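Local atomic coordinates of alanine racemase (PDB entry 3E5P), a protein that belongs to the alanine racemase family, pairing a barrel-shaped domain that carries pyridoxal-5'-phosphate with a beta-rich C-terminal domain in a two-chain assembly. Residues I166-S171 with V202-S207; V282-A287 with D315-R320. The protein carries 1 engineered substitution. All coordinates share one frame; numbering follows the deposited sequence.

Contact 1. Residues I166-S171 with V202-S207; sequences IFTHFS and VHVSNS. With PLP (pyridoxal-5'-phosphate), chain J.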
loop_
_atom_site.group_PDB
_atom_site.type_symbol
_atom_site.label_atom_id
_atom_site.label_comp_id
_atom_site.label_asym_id
_atom_site.label_seq_id
_atom_site.Cartn_x
_atom_site.Cartn_y
_atom_site.Cartn_z
ATOM N N ILE C 166 -12.348 -0.388 30.619
ATOM C CA ILE C 166 -11.333 -1.387 30.899
ATOM C C ILE C 166 -11.632 -2.466 29.878
ATOM O O ILE C 166 -12.764 -2.919 29.768
ATOM C CB ILE C 166 -11.438 -1.915 32.348
ATOM C CG1 ILE C 166 -10.247 -2.820 32.646
ATOM C CG2 ILE C 166 -12.750 -2.619 32.567
ATOM C CD1 ILE C 166 -10.105 -3.176 34.100
ATOM N N PHE C 167 -10.635 -2.863 29.101
ATOM C CA PHE C 167 -10.894 -3.843 28.060
ATOM C C PHE C 167 -9.756 -4.795 27.771
ATOM O O PHE C 167 -8.624 -4.561 28.179
ATOM C CB PHE C 167 -11.227 -3.099 26.778
ATOM C CG PHE C 167 -10.053 -2.379 26.185
ATOM C CD1 PHE C 167 -9.487 -2.813 24.988
ATOM C CD2 PHE C 167 -9.510 -1.268 26.819
ATOM C CE1 PHE C 167 -8.391 -2.141 24.424
ATOM C CE2 PHE C 167 -8.417 -0.590 26.270
ATOM C CZ PHE C 167 -7.858 -1.025 25.072
ATOM N N THR C 168 -10.075 -5.866 27.052
ATOM C CA THR C 168 -9.088 -6.861 26.633
ATOM C C THR C 168 -9.375 -7.134 25.162
ATOM O O THR C 168 -10.323 -6.572 24.606
ATOM C CB THR C 168 -9.200 -8.183 27.430
ATOM O OG1 THR C 168 -8.036 -8.979 27.187
ATOM C CG2 THR C 168 -10.420 -8.974 27.001
ATOM N N HIS C 169 -8.567 -7.984 24.528
ATOM C CA HIS C 169 -8.761 -8.306 23.109
ATOM C C HIS C 169 -8.420 -9.767 22.870
ATOM O O HIS C 169 -7.382 -10.229 23.330
ATOM C CB HIS C 169 -7.855 -7.416 22.262
ATOM C CG HIS C 169 -8.108 -7.512 20.792
ATOM N ND1 HIS C 169 -9.328 -7.216 20.227
ATOM C CD2 HIS C 169 -7.280 -7.810 19.764
ATOM C CE1 HIS C 169 -9.243 -7.321 18.914
ATOM N NE2 HIS C 169 -8.010 -7.678 18.605
ATOM N N PHE C 170 -9.283 -10.486 22.150
ATOM C CA PHE C 170 -9.078 -11.918 21.865
ATOM C C PHE C 170 -8.234 -12.152 20.616
ATOM O O PHE C 170 -8.428 -11.494 19.597
ATOM C CB PHE C 170 -10.425 -12.630 21.690
ATOM C CG PHE C 170 -11.255 -12.679 22.940
ATOM C CD1 PHE C 170 -10.927 -13.541 23.974
ATOM C CD2 PHE C 170 -12.338 -11.822 23.107
ATOM C CE1 PHE C 170 -11.662 -13.550 25.168
ATOM C CE2 PHE C 170 -13.080 -11.820 24.296
ATOM C CZ PHE C 170 -12.737 -12.687 25.327
ATOM N N SER C 171 -7.309 -13.103 20.693
ATOM C CA SER C 171 -6.438 -13.422 19.563
ATOM C C SER C 171 -6.962 -14.553 18.667
ATOM O O SER C 171 -6.529 -14.683 17.518
ATOM C CB SER C 171 -5.052 -13.817 20.069
ATOM O OG SER C 171 -5.099 -15.045 20.779
ATOM N N VAL C 202 -17.115 -1.550 29.370
ATOM C CA VAL C 202 -16.388 -2.788 29.607
ATOM C C VAL C 202 -16.516 -3.581 28.309
ATOM O O VAL C 202 -17.563 -4.184 28.026
ATOM C CB VAL C 202 -16.989 -3.569 30.783
ATOM C CG1 VAL C 202 -16.346 -4.951 30.875
ATOM C CG2 VAL C 202 -16.751 -2.804 32.068
ATOM N N HIS C 203 -15.445 -3.562 27.518
ATOM C CA HIS C 203 -15.438 -4.215 26.209
ATOM C C HIS C 203 -14.386 -5.292 25.968
ATOM O O HIS C 203 -13.260 -5.204 26.459
ATOM C CB HIS C 203 -15.322 -3.147 25.116
ATOM C CG HIS C 203 -14.329 -2.065 25.414
ATOM N ND1 HIS C 203 -13.280 -1.765 24.572
ATOM C CD2 HIS C 203 -14.268 -1.162 26.426
ATOM C CE1 HIS C 203 -12.618 -0.722 25.048
ATOM N NE2 HIS C 203 -13.198 -0.336 26.171
ATOM N N VAL C 204 -14.750 -6.306 25.192
ATOM C CA VAL C 204 -13.813 -7.373 24.893
ATOM C C VAL C 204 -14.012 -7.951 23.496
ATOM O O VAL C 204 -13.144 -8.650 22.982
ATOM C CB VAL C 204 -13.949 -8.526 25.914
ATOM C CG1 VAL C 204 -13.774 -7.997 27.330
ATOM C CG2 VAL C 204 -15.310 -9.202 25.770
ATOM N N SER C 205 -15.143 -7.638 22.872
ATOM C CA SER C 205 -15.469 -8.197 21.568
ATOM C C SER C 205 -15.080 -7.446 20.308
ATOM O O SER C 205 -15.110 -6.216 20.243
ATOM C CB SER C 205 -16.969 -8.491 21.498
ATOM O OG SER C 205 -17.366 -9.362 22.540
ATOM N N ASN C 206 -14.724 -8.233 19.300
ATOM C CA ASN C 206 -14.366 -7.739 17.979
ATOM C C ASN C 206 -15.411 -8.395 17.061
ATOM O O ASN C 206 -16.361 -9.009 17.565
ATOM C CB ASN C 206 -12.942 -8.177 17.608
ATOM C CG ASN C 206 -12.749 -9.687 17.683
ATOM O OD1 ASN C 206 -11.647 -10.188 17.464
ATOM N ND2 ASN C 206 -13.820 -10.417 17.989
ATOM N N SER C 207 -15.254 -8.272 15.743
ATOM C CA SER C 207 -16.219 -8.861 14.815
ATOM C C SER C 207 -16.490 -10.329 15.137
ATOM O O SER C 207 -17.628 -10.726 15.388
ATOM C CB SER C 207 -15.724 -8.756 13.364
ATOM O OG SER C 207 -15.711 -7.416 12.893
HETATM N N1 PLP J . -10.095 -4.353 18.665
HETATM C C2 PLP J . -8.801 -4.088 18.441
HETATM C C2A PLP J . -7.967 -3.931 19.648
HETATM C C3 PLP J . -8.298 -3.956 17.154
HETATM O O3 PLP J . -6.986 -4.136 16.993
HETATM C C4 PLP J . -9.099 -4.082 16.009
HETATM C C4A PLP J . -8.897 -3.088 14.858
HETATM O O4A PLP J . -7.901 -2.706 14.243
HETATM C C5 PLP J . -10.435 -4.418 16.297
HETATM C C6 PLP J . -10.899 -4.507 17.602
HETATM C C5A PLP J . -11.399 -4.952 15.298
HETATM O O4P PLP J . -11.378 -6.328 15.196
HETATM P P PLP J . -11.938 -6.900 13.877
HETATM O O1P PLP J . -13.347 -6.885 13.992
HETATM O O2P PLP J . -11.709 -8.293 13.673
HETATM O O3P PLP J . -11.456 -6.094 12.775
HETATM O O HOH W 1 -11.198 -9.199 21.222
#
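Ile-166 and Val-202 run alongside each other in the same direction, their CG2 methyls 4.0 Å apart. At Phe-167, CG falls between the backbone N and the carbonyl carbon (chi1 70°), bringing the phenyl ring beside the imidazole of His-203. The planes are 2° from parallel but offset enough that the rings share little overlap; His-203 is held by Arg-222 at ND1 and His-130 at NE2. Thr-168 N gives a weak bond to His-203 O (3.3 Å), and its CG2 packs on Val-204 CG1 at 3.5 Å, while OG1 turns to Val-133 and Thr-135. Strands 161-167 and 201-205 are parallel neighbours in the TIM barrel, joined in a beta-alpha-beta unit through helix 179-192, and beyond them the loops meet the cofactor. The ring of His-169 has PLP C2A 3.6 Å above its centre; NE2 bonds to Tyr-267 of the second subunit and ND1 to Arg-222. A water modelled close to Phe-170 N and bonded to Val-204 O appears to link the backbones, and Phe-170 CE2 rests 3.7 Å from Val-204 CG2. Beyond the N-cap residue Asn-206, starting helix 207-212, Ser-207 bonds twice to PLP O1P, through N (2.9 Å) and OG (2.7 Å).

Contact 2. Residues V282-A287 with D315-R320; sequences VPIGYA and DQCMIR. With PPI (propanoic acid), chain K.
Val-282 and Ile-319 meet because of how each is turned about its first bond. In Val-282, CG1 is anti to the backbone N (chi1 -174°), which leaves CG2 beside that nitrogen; in Ile-319, CG1 sits between N and the carbonyl carbon (chi1 51°) and the chain then runs on extended to CD1. Val-282 lies roughly perpendicular to Ile-319, with Val-282 CG2 and Ile-319 CD1 3.8 Å apart. Cys-317 places SG 4.0 Å from Ile-284 CG2.

The backbone beneath is an antiparallel hydrogen-bonded pair. Val-282 N bonds to Cys-317 O at 3.0 Å, almost straight at 170°, and Cys-317 N returns a bond of 3.1 Å to Val-282 O, lying in the carbonyl plane. That oxygen also takes a weak bond from Ile-284 N, closing the inverse gamma turn centred on Pro-283, after which the chain leaves the strand pairing. Gly-285, with no side chain, then passes close to the other segment, its CA 3.9 Å from Asp-315 CA.

Asp-315 is salt-bridged through OD1 to Arg-365, is weakly bonded through OD2 to Lys-40 of the second subunit, and touches a bound pyridoxal-5'-phosphate. The ring of Tyr-286 packs on Tyr-356 of the second subunit.

Strand 277-282 is the middle of a three-stranded antiparallel sheet, flanked by 256-259 and 317-321, while Val-282 and Pro-283 rest on Ser-251 of strand 247-252.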
loop_
_atom_site.group_PDB
_atom_site.type_symbol
_atom_site.label_atom_id
_atom_site.label_comp_id
_atom_site.label_asym_id
_atom_site.label_seq_id
_atom_site.Cartn_x
_atom_site.Cartn_y
_atom_site.Cartn_z
ATOM N N VAL C 282 -4.674 -3.808 -18.766
ATOM C CA VAL C 282 -5.456 -3.204 -17.708
ATOM C C VAL C 282 -4.581 -2.241 -16.922
ATOM O O VAL C 282 -3.493 -2.610 -16.490
ATOM C CB VAL C 282 -5.982 -4.278 -16.778
ATOM C CG1 VAL C 282 -6.919 -3.656 -15.755
ATOM C CG2 VAL C 282 -6.676 -5.359 -17.593
ATOM N N PRO C 283 -5.057 -0.996 -16.713
ATOM C CA PRO C 283 -4.332 0.055 -15.983
ATOM C C PRO C 283 -4.344 0.005 -14.443
ATOM O O PRO C 283 -4.796 0.944 -13.785
ATOM C CB PRO C 283 -4.964 1.335 -16.525
ATOM C CG PRO C 283 -6.409 0.925 -16.665
ATOM C CD PRO C 283 -6.335 -0.481 -17.245
ATOM N N ILE C 284 -3.853 -1.099 -13.883
ATOM C CA ILE C 284 -3.730 -1.278 -12.433
ATOM C C ILE C 284 -2.526 -2.195 -12.248
ATOM O O ILE C 284 -2.391 -3.199 -12.963
ATOM C CB ILE C 284 -4.966 -1.951 -11.801
ATOM C CG1 ILE C 284 -4.808 -1.981 -10.277
ATOM C CG2 ILE C 284 -5.108 -3.379 -12.317
ATOM C CD1 ILE C 284 -6.080 -2.338 -9.524
ATOM N N GLY C 285 -1.645 -1.838 -11.318
ATOM C CA GLY C 285 -0.460 -2.642 -11.073
ATOM C C GLY C 285 -0.228 -2.862 -9.592
ATOM O O GLY C 285 -1.085 -2.539 -8.774
ATOM N N TYR C 286 0.925 -3.402 -9.223
ATOM C CA TYR C 286 1.167 -3.624 -7.810
ATOM C C TYR C 286 1.298 -2.330 -7.014
ATOM O O TYR C 286 0.858 -2.278 -5.875
ATOM C CB TYR C 286 2.368 -4.564 -7.587
ATOM C CG TYR C 286 3.665 -4.192 -8.252
ATOM C CD1 TYR C 286 4.483 -3.205 -7.711
ATOM C CD2 TYR C 286 4.094 -4.856 -9.412
ATOM C CE1 TYR C 286 5.702 -2.877 -8.298
ATOM C CE2 TYR C 286 5.309 -4.540 -10.017
ATOM C CZ TYR C 286 6.110 -3.541 -9.454
ATOM O OH TYR C 286 7.289 -3.166 -10.057
ATOM N N ALA C 287 1.852 -1.281 -7.611
ATOM C CA ALA C 287 1.990 0.002 -6.915
ATOM C C ALA C 287 0.624 0.530 -6.475
ATOM O O ALA C 287 0.538 1.487 -5.713
ATOM C CB ALA C 287 2.670 1.030 -7.820
ATOM N N ASP C 315 2.328 -0.532 -12.830
ATOM C CA ASP C 315 1.105 0.216 -13.130
ATOM C C ASP C 315 0.069 -0.450 -14.030
ATOM O O ASP C 315 -0.908 0.202 -14.423
ATOM C CB ASP C 315 1.479 1.559 -13.742
ATOM C CG ASP C 315 2.658 2.189 -13.055
ATOM O OD1 ASP C 315 2.534 2.516 -11.856
ATOM O OD2 ASP C 315 3.716 2.341 -13.707
ATOM N N GLN C 316 0.272 -1.728 -14.358
ATOM C CA GLN C 316 -0.660 -2.456 -15.215
ATOM C C GLN C 316 -0.355 -3.945 -15.340
ATOM O O GLN C 316 0.733 -4.393 -14.992
ATOM C CB GLN C 316 -0.682 -1.824 -16.606
ATOM C CG GLN C 316 0.666 -1.746 -17.254
ATOM C CD GLN C 316 0.864 -0.460 -18.029
ATOM O OE1 GLN C 316 1.927 -0.236 -18.613
ATOM N NE2 GLN C 316 -0.156 0.396 -18.040
ATOM N N CYS C 317 -1.335 -4.708 -15.820
ATOM C CA CYS C 317 -1.172 -6.147 -16.019
ATOM C C CYS C 317 -1.900 -6.576 -17.285
ATOM O O CYS C 317 -2.716 -5.828 -17.817
ATOM C CB CYS C 317 -1.689 -6.943 -14.808
ATOM S SG CYS C 317 -3.275 -6.419 -14.121
ATOM N N MET C 318 -1.594 -7.772 -17.770
ATOM C CA MET C 318 -2.208 -8.275 -18.992
ATOM C C MET C 318 -3.146 -9.448 -18.738
ATOM O O MET C 318 -2.827 -10.346 -17.969
ATOM C CB MET C 318 -1.127 -8.725 -19.985
ATOM C CG MET C 318 -0.403 -7.619 -20.721
ATOM S SD MET C 318 0.605 -6.574 -19.657
ATOM C CE MET C 318 2.204 -7.456 -19.667
ATOM N N ILE C 319 -4.305 -9.433 -19.385
ATOM C CA ILE C 319 -5.258 -10.520 -19.254
ATOM C C ILE C 319 -5.537 -11.094 -20.632
ATOM O O ILE C 319 -5.656 -10.351 -21.606
ATOM C CB ILE C 319 -6.604 -10.066 -18.651
ATOM C CG1 ILE C 319 -7.149 -8.860 -19.410
ATOM C CG2 ILE C 319 -6.436 -9.742 -17.196
ATOM C CD1 ILE C 319 -8.517 -8.435 -18.925
ATOM N N ARG C 320 -5.613 -12.420 -20.708
ATOM C CA ARG C 320 -5.900 -13.100 -21.957
ATOM C C ARG C 320 -7.405 -13.052 -22.098
ATOM O O ARG C 320 -8.128 -13.633 -21.293
ATOM C CB ARG C 320 -5.445 -14.556 -21.902
ATOM C CG ARG C 320 -5.990 -15.417 -23.042
ATOM C CD ARG C 320 -6.263 -16.841 -22.568
ATOM N NE ARG C 320 -5.080 -17.457 -21.967
ATOM C CZ ARG C 320 -5.074 -18.070 -20.787
ATOM N NH1 ARG C 320 -6.190 -18.152 -20.075
ATOM N NH2 ARG C 320 -3.951 -18.587 -20.311
HETATM C C1 PPI K . 7.593 -3.069 -13.187
HETATM C C2 PPI K . 8.091 -4.328 -12.491
HETATM C C3 PPI K . 9.546 -4.671 -12.788
HETATM O O1 PPI K . 8.127 -1.965 -12.920
HETATM O O2 PPI K . 6.652 -3.176 -14.002
#

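In the fold
Both contacts are buried, yet they lie on opposite sides of the chain's centre, about 40 Å apart between centres, and share no secondary-structure element. Contact 1 belongs to the parallel barrel of the N-terminal domain, where a single weak backbone bond, aromatic and apolar side chains and, it appears, a water join the two segments, leading to the phosphate and ring of the cofactor. Contact 2 belongs to the C-terminal domain; there a regular antiparallel bond pair and aliphatic contacts give way to a tight turn and to charged groups. Each touches the second subunit and a pyridoxal-5'-phosphate, but not the same molecule, contact 1 at the ring and phosphate and contact 2 at Asp-315.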